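Local coordinates for protein beta-agarase B (Zobellia galactanivorans, PDB 4ATF) that hydrolyses the beta-1,4 linkages between galactose and 3,6-anhydro-galactose in agarose, cutting the chain at random and retaining the anomeric configuration, at residues 148-152 and 282-286; 230-236 and 245-250. The protein carries 1 engineered substitution. All coordinates share one frame; numbering follows the deposited sequence.

Contact 1: residues 148-152 and 282-286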
loop_
_atom_site.group_PDB
_atom_site.type_symbol
_atom_site.label_atom_id
_atom_site.label_comp_id
_atom_site.label_asym_id
_atom_site.label_seq_id
_atom_site.Cartn_x
_atom_site.Cartn_y
_atom_site.Cartn_z
ATOM N N ASP A 148 16.817 8.389 -2.453
ATOM C CA ASP A 148 17.541 9.295 -3.381
ATOM C C ASP A 148 18.601 8.527 -4.207
ATOM O O ASP A 148 18.872 8.882 -5.370
ATOM C CB ASP A 148 18.277 10.367 -2.579
ATOM C CG ASP A 148 17.279 11.338 -1.853
ATOM O OD1 ASP A 148 16.147 11.581 -2.406
ATOM O OD2 ASP A 148 17.646 11.875 -0.771
ATOM N N TYR A 149 19.207 7.504 -3.590
ATOM C CA TYR A 149 20.368 6.834 -4.181
ATOM C C TYR A 149 20.325 5.364 -3.833
ATOM O O TYR A 149 19.905 5.037 -2.726
ATOM C CB TYR A 149 21.646 7.437 -3.593
ATOM C CG TYR A 149 22.898 6.868 -4.251
ATOM C CD1 TYR A 149 23.348 7.326 -5.495
ATOM C CD2 TYR A 149 23.616 5.821 -3.637
ATOM C CE1 TYR A 149 24.505 6.758 -6.103
ATOM C CE2 TYR A 149 24.740 5.256 -4.242
ATOM C CZ TYR A 149 25.190 5.709 -5.462
ATOM O OH TYR A 149 26.341 5.074 -6.016
ATOM N N SER A 150 20.792 4.479 -4.739
ATOM C CA SER A 150 20.911 3.015 -4.438
ATOM C C SER A 150 22.396 2.494 -4.465
ATOM O O SER A 150 23.041 2.470 -5.513
ATOM C CB SER A 150 20.058 2.188 -5.418
ATOM O OG SER A 150 20.369 0.766 -5.324
ATOM N N GLU A 151 22.967 2.113 -3.328
ATOM C CA GLU A 151 24.308 1.554 -3.312
ATOM C C GLU A 151 24.320 0.189 -4.009
ATOM O O GLU A 151 25.334 -0.144 -4.612
ATOM C CB GLU A 151 24.837 1.336 -1.871
ATOM C CG GLU A 151 25.150 2.575 -1.105
ATOM C CD GLU A 151 25.944 2.305 0.160
ATOM O OE1 GLU A 151 26.177 1.126 0.537
ATOM O OE2 GLU A 151 26.379 3.306 0.729
ATOM N N SER A 152 23.241 -0.618 -3.869
ATOM C CA SER A 152 23.237 -1.953 -4.494
ATOM C C SER A 152 23.433 -1.784 -6.041
ATOM O O SER A 152 24.248 -2.486 -6.667
ATOM C CB SER A 152 21.930 -2.738 -4.135
ATOM O OG SER A 152 20.753 -2.110 -4.673
ATOM N N THR A 282 21.853 -2.311 1.048
ATOM C CA THR A 282 23.103 -2.969 1.473
ATOM C C THR A 282 23.163 -2.881 3.018
ATOM O O THR A 282 22.357 -2.144 3.630
ATOM C CB THR A 282 24.342 -2.209 0.908
ATOM O OG1 THR A 282 24.308 -0.879 1.427
ATOM C CG2 THR A 282 24.313 -2.148 -0.672
ATOM N N ASP A 283 24.115 -3.595 3.635
ATOM C CA ASP A 283 24.313 -3.523 5.087
ATOM C C ASP A 283 24.695 -2.114 5.491
ATOM O O ASP A 283 24.177 -1.630 6.474
ATOM C CB ASP A 283 25.325 -4.567 5.590
ATOM C CG ASP A 283 24.721 -5.929 5.655
ATOM O OD1 ASP A 283 23.470 -6.077 5.720
ATOM O OD2 ASP A 283 25.479 -6.888 5.659
ATOM N N ASN A 284 25.531 -1.448 4.699
ATOM C CA ASN A 284 25.862 -0.045 4.954
ATOM C C ASN A 284 24.604 0.874 5.002
ATOM O O ASN A 284 24.465 1.736 5.885
ATOM C CB ASN A 284 26.883 0.455 3.889
ATOM C CG ASN A 284 27.490 1.828 4.233
ATOM O OD1 ASN A 284 27.853 2.103 5.380
ATOM N ND2 ASN A 284 27.586 2.687 3.239
ATOM N N GLU A 285 23.680 0.688 4.046
ATOM C CA GLU A 285 22.466 1.489 3.985
ATOM C C GLU A 285 21.511 1.170 5.129
ATOM O O GLU A 285 20.827 2.091 5.626
ATOM C CB GLU A 285 21.733 1.293 2.645
ATOM C CG GLU A 285 22.518 2.030 1.428
ATOM C CD GLU A 285 21.894 1.696 0.105
ATOM O OE1 GLU A 285 21.492 0.507 -0.096
ATOM O OE2 GLU A 285 21.805 2.589 -0.753
ATOM N N LEU A 286 21.456 -0.100 5.541
ATOM C CA LEU A 286 20.595 -0.475 6.680
ATOM C C LEU A 286 21.112 0.084 8.033
ATOM O O LEU A 286 20.352 0.136 8.997
ATOM C CB LEU A 286 20.448 -2.007 6.816
ATOM C CG LEU A 286 19.637 -2.677 5.683
ATOM C CD1 LEU A 286 19.680 -4.284 5.820
ATOM C CD2 LEU A 286 18.200 -2.169 5.632
HETATM O O HOH W 1 19.404 3.633 -0.567
HETATM O O HOH W 2 20.654 0.014 -2.566
#
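S152, just past the short strand 149-150, brings its CA to within 6.1 Å of the CA of T282, the N-cap of helix 283-286, and the loop residue E151 faces the start of that helix. T282 and E285 form a capping box: E285 N donates to T282 OG1, and T282 N donates to the anti lone pair of E285 OE1. The other oxygen, E285 OE2, takes E151 N in a nearly straight bond of 2.9 Å (169°), met from above the carboxylate plane. E151 and E285 run past each other in opposite directions with their carboxylates stacked, 17° apart, a pairing of like charges probably eased by the donors around them. T282 OG1 reaches E151 OE1 at 2.9 Å from above the plane. N284, with CG opposite its backbone N (chi1 -169°), extends ND2 to E151 OE2, 2.9 Å away on the syn side. Without the E151 carboxylate, as with an alanine here, the T282 hydroxyl and the N284 amide would probably lose this shared acceptor, and the amide would be freer to turn. S152 OG is held from outside by T278 O and T280 N. One water donates to both Y149 O and E285 OE2, each 2.6 Å away.

Contact 2: residues 230-236 and 245-250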
loop_
_atom_site.group_PDB
_atom_site.type_symbol
_atom_site.label_atom_id
_atom_site.label_comp_id
_atom_site.label_asym_id
_atom_site.label_seq_id
_atom_site.Cartn_x
_atom_site.Cartn_y
_atom_site.Cartn_z
ATOM N N ASP A 230 -10.582 -5.047 -15.310
ATOM C CA ASP A 230 -10.424 -6.519 -15.515
ATOM C C ASP A 230 -10.586 -7.000 -16.996
ATOM O O ASP A 230 -11.488 -7.776 -17.286
ATOM C CB ASP A 230 -11.431 -7.251 -14.651
ATOM C CG ASP A 230 -11.202 -8.797 -14.649
ATOM O OD1 ASP A 230 -10.043 -9.265 -14.903
ATOM O OD2 ASP A 230 -12.189 -9.537 -14.404
ATOM N N PRO A 231 -9.734 -6.532 -17.935
ATOM C CA PRO A 231 -9.902 -6.933 -19.358
ATOM C C PRO A 231 -9.690 -8.466 -19.604
ATOM O O PRO A 231 -10.209 -8.999 -20.590
ATOM C CB PRO A 231 -8.813 -6.107 -20.068
ATOM C CG PRO A 231 -7.703 -5.922 -18.959
ATOM C CD PRO A 231 -8.539 -5.679 -17.723
ATOM N N LYS A 232 -8.967 -9.160 -18.712
ATOM C CA LYS A 232 -8.701 -10.592 -18.922
ATOM C C LYS A 232 -9.753 -11.487 -18.245
ATOM O O LYS A 232 -9.574 -12.703 -18.198
ATOM C CB LYS A 232 -7.302 -10.954 -18.379
ATOM C CG LYS A 232 -6.185 -10.236 -19.037
ATOM C CD LYS A 232 -4.783 -10.780 -18.534
ATOM C CE LYS A 232 -3.649 -10.126 -19.168
ATOM N NZ LYS A 232 -2.317 -10.804 -18.862
ATOM N N HIS A 233 -10.790 -10.880 -17.662
ATOM C CA HIS A 233 -11.906 -11.605 -17.000
ATOM C C HIS A 233 -11.347 -12.513 -15.860
ATOM O O HIS A 233 -11.852 -13.631 -15.624
ATOM C CB HIS A 233 -12.769 -12.449 -17.976
ATOM C CG HIS A 233 -13.492 -11.661 -19.039
ATOM N ND1 HIS A 233 -14.776 -11.967 -19.428
ATOM C CD2 HIS A 233 -13.111 -10.599 -19.798
ATOM C CE1 HIS A 233 -15.149 -11.156 -20.404
ATOM N NE2 HIS A 233 -14.158 -10.307 -20.642
ATOM N N PHE A 234 -10.346 -12.028 -15.124
ATOM C CA PHE A 234 -9.854 -12.840 -13.958
ATOM C C PHE A 234 -10.912 -12.849 -12.861
ATOM O O PHE A 234 -10.879 -13.695 -11.964
ATOM C CB PHE A 234 -8.586 -12.267 -13.340
ATOM C CG PHE A 234 -7.346 -12.577 -14.106
ATOM C CD1 PHE A 234 -7.394 -13.274 -15.372
ATOM C CD2 PHE A 234 -6.103 -12.218 -13.576
ATOM C CE1 PHE A 234 -6.175 -13.564 -16.081
ATOM C CE2 PHE A 234 -4.864 -12.543 -14.298
ATOM C CZ PHE A 234 -4.915 -13.169 -15.515
ATOM N N THR A 235 -11.842 -11.892 -12.926
ATOM C CA THR A 235 -12.911 -11.871 -11.930
ATOM C C THR A 235 -14.196 -12.603 -12.317
ATOM O O THR A 235 -15.210 -12.449 -11.617
ATOM C CB THR A 235 -13.229 -10.416 -11.425
ATOM O OG1 THR A 235 -13.917 -9.647 -12.432
ATOM C CG2 THR A 235 -11.921 -9.690 -10.909
ATOM N N ASN A 236 -14.188 -13.376 -13.414
ATOM C CA ASN A 236 -15.384 -14.170 -13.771
ATOM C C ASN A 236 -15.731 -15.064 -12.529
ATOM O O ASN A 236 -14.787 -15.679 -11.916
ATOM C CB ASN A 236 -15.098 -15.160 -14.927
ATOM C CG ASN A 236 -15.354 -14.573 -16.307
ATOM O OD1 ASN A 236 -15.948 -13.511 -16.440
ATOM N ND2 ASN A 236 -14.982 -15.316 -17.345
ATOM N N ILE A 245 -16.768 -15.553 -22.024
ATOM C CA ILE A 245 -17.942 -15.525 -21.163
ATOM C C ILE A 245 -17.749 -14.444 -20.111
ATOM O O ILE A 245 -16.620 -14.243 -19.646
ATOM C CB ILE A 245 -18.305 -16.946 -20.574
ATOM C CG1 ILE A 245 -17.064 -17.666 -19.992
ATOM C CG2 ILE A 245 -19.063 -17.856 -21.655
ATOM C CD1 ILE A 245 -17.308 -19.158 -19.757
ATOM N N ASP A 246 -18.830 -13.704 -19.796
ATOM C CA ASP A 246 -18.691 -12.563 -18.904
ATOM C C ASP A 246 -19.564 -12.724 -17.667
ATOM O O ASP A 246 -20.780 -12.459 -17.701
ATOM C CB ASP A 246 -19.015 -11.241 -19.632
ATOM C CG ASP A 246 -18.559 -9.992 -18.854
ATOM O OD1 ASP A 246 -18.090 -10.093 -17.687
ATOM O OD2 ASP A 246 -18.653 -8.872 -19.427
ATOM N N THR A 247 -18.939 -13.130 -16.573
ATOM C CA THR A 247 -19.590 -13.123 -15.247
ATOM C C THR A 247 -18.636 -12.351 -14.322
ATOM O O THR A 247 -18.534 -12.678 -13.112
ATOM C CB THR A 247 -19.802 -14.595 -14.730
ATOM O OG1 THR A 247 -18.568 -15.305 -14.930
ATOM C CG2 THR A 247 -21.000 -15.310 -15.477
ATOM N N ARG A 248 -17.923 -11.340 -14.876
ATOM C CA ARG A 248 -16.945 -10.587 -14.074
ATOM C C ARG A 248 -17.569 -9.895 -12.876
ATOM O O ARG A 248 -18.655 -9.262 -13.006
ATOM C CB ARG A 248 -16.257 -9.512 -14.925
ATOM C CG ARG A 248 -15.235 -10.102 -15.912
ATOM C CD ARG A 248 -14.578 -9.002 -16.718
ATOM N NE ARG A 248 -15.488 -8.567 -17.762
ATOM C CZ ARG A 248 -15.156 -7.740 -18.754
ATOM N NH1 ARG A 248 -13.909 -7.246 -18.841
ATOM N NH2 ARG A 248 -16.083 -7.410 -19.668
ATOM N N THR A 249 -16.929 -9.985 -11.715
ATOM C CA THR A 249 -17.447 -9.290 -10.524
ATOM C C THR A 249 -16.885 -7.835 -10.381
ATOM O O THR A 249 -17.450 -6.958 -9.693
ATOM C CB THR A 249 -17.081 -10.061 -9.214
ATOM O OG1 THR A 249 -15.643 -10.047 -9.055
ATOM C CG2 THR A 249 -17.604 -11.506 -9.271
ATOM N N GLY A 250 -15.732 -7.597 -10.969
ATOM C CA GLY A 250 -14.992 -6.338 -10.697
ATOM C C GLY A 250 -14.373 -6.400 -9.298
ATOM O O GLY A 250 -14.297 -7.502 -8.683
#
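With chi3 at -78° the chain of R248 bends after an extended start, which lays its guanidinium flat over one face of the H233 imidazole; the H233 side chain, its CG anti to the carbonyl carbon (chi1 -63°), turns that ring in beneath it. The two planes are 12° apart with centres 3.7 Å from each other, and R248 CD adds a CH-pi contact over the same ring. In its own plane the guanidinium is held on two sides: R248 NH1 donates to D230 O at 2.9 Å, while NE and NH2 grip D246 side-on, one to each carboxylate oxygen, in a salt bridge. D246 OD1 also accepts from R248 N, closing an Asx turn. Two consecutive type I turns, D230 to H233 and H233 to N236, fold the first strip of this long loop between helix 226-229 and strand 255-262, and a single beta bridge pairs N236 with R248 in the second. At that bridge the N236 amide works in both directions, OD1 receiving T247 N at 3.0 Å and ND2 giving to I245 O. H233 ND1 reaches I245 O too, 2.9 Å away, from the opposite face of the carbonyl plane. Beyond the bridge T235 O accepts T249 N, and T235 OG1 takes G250 N at 3.1 Å. D230 secures that threonine, its OD2 binding both T235 OG1, at 2.6 Å, and T235 N from one face of the carboxylate. D230, F234 and T235 rest on V170 of strand 164-172, and W209 packs against D230 and R248.

How the contacts relate
The two contacts lie on opposite sides of the chain's centre, about 42 Å apart between centres, and share no helix or strand. Contact 1 joins parts of the chain 130 residues apart and sits at the surface; contact 2 ties together two strips of a single loop and is partly buried. Their chemistry differs accordingly. At 148-152 and 282-286 two acidic side chains are satisfied by hydroxyl, amide and backbone donors, with waters filling in, and no basic group takes part across the interface. At 230-236 and 245-250 an arginine gathers stacking, a salt bridge and a carbonyl bond, and carbonyl oxygens take donors from two faces.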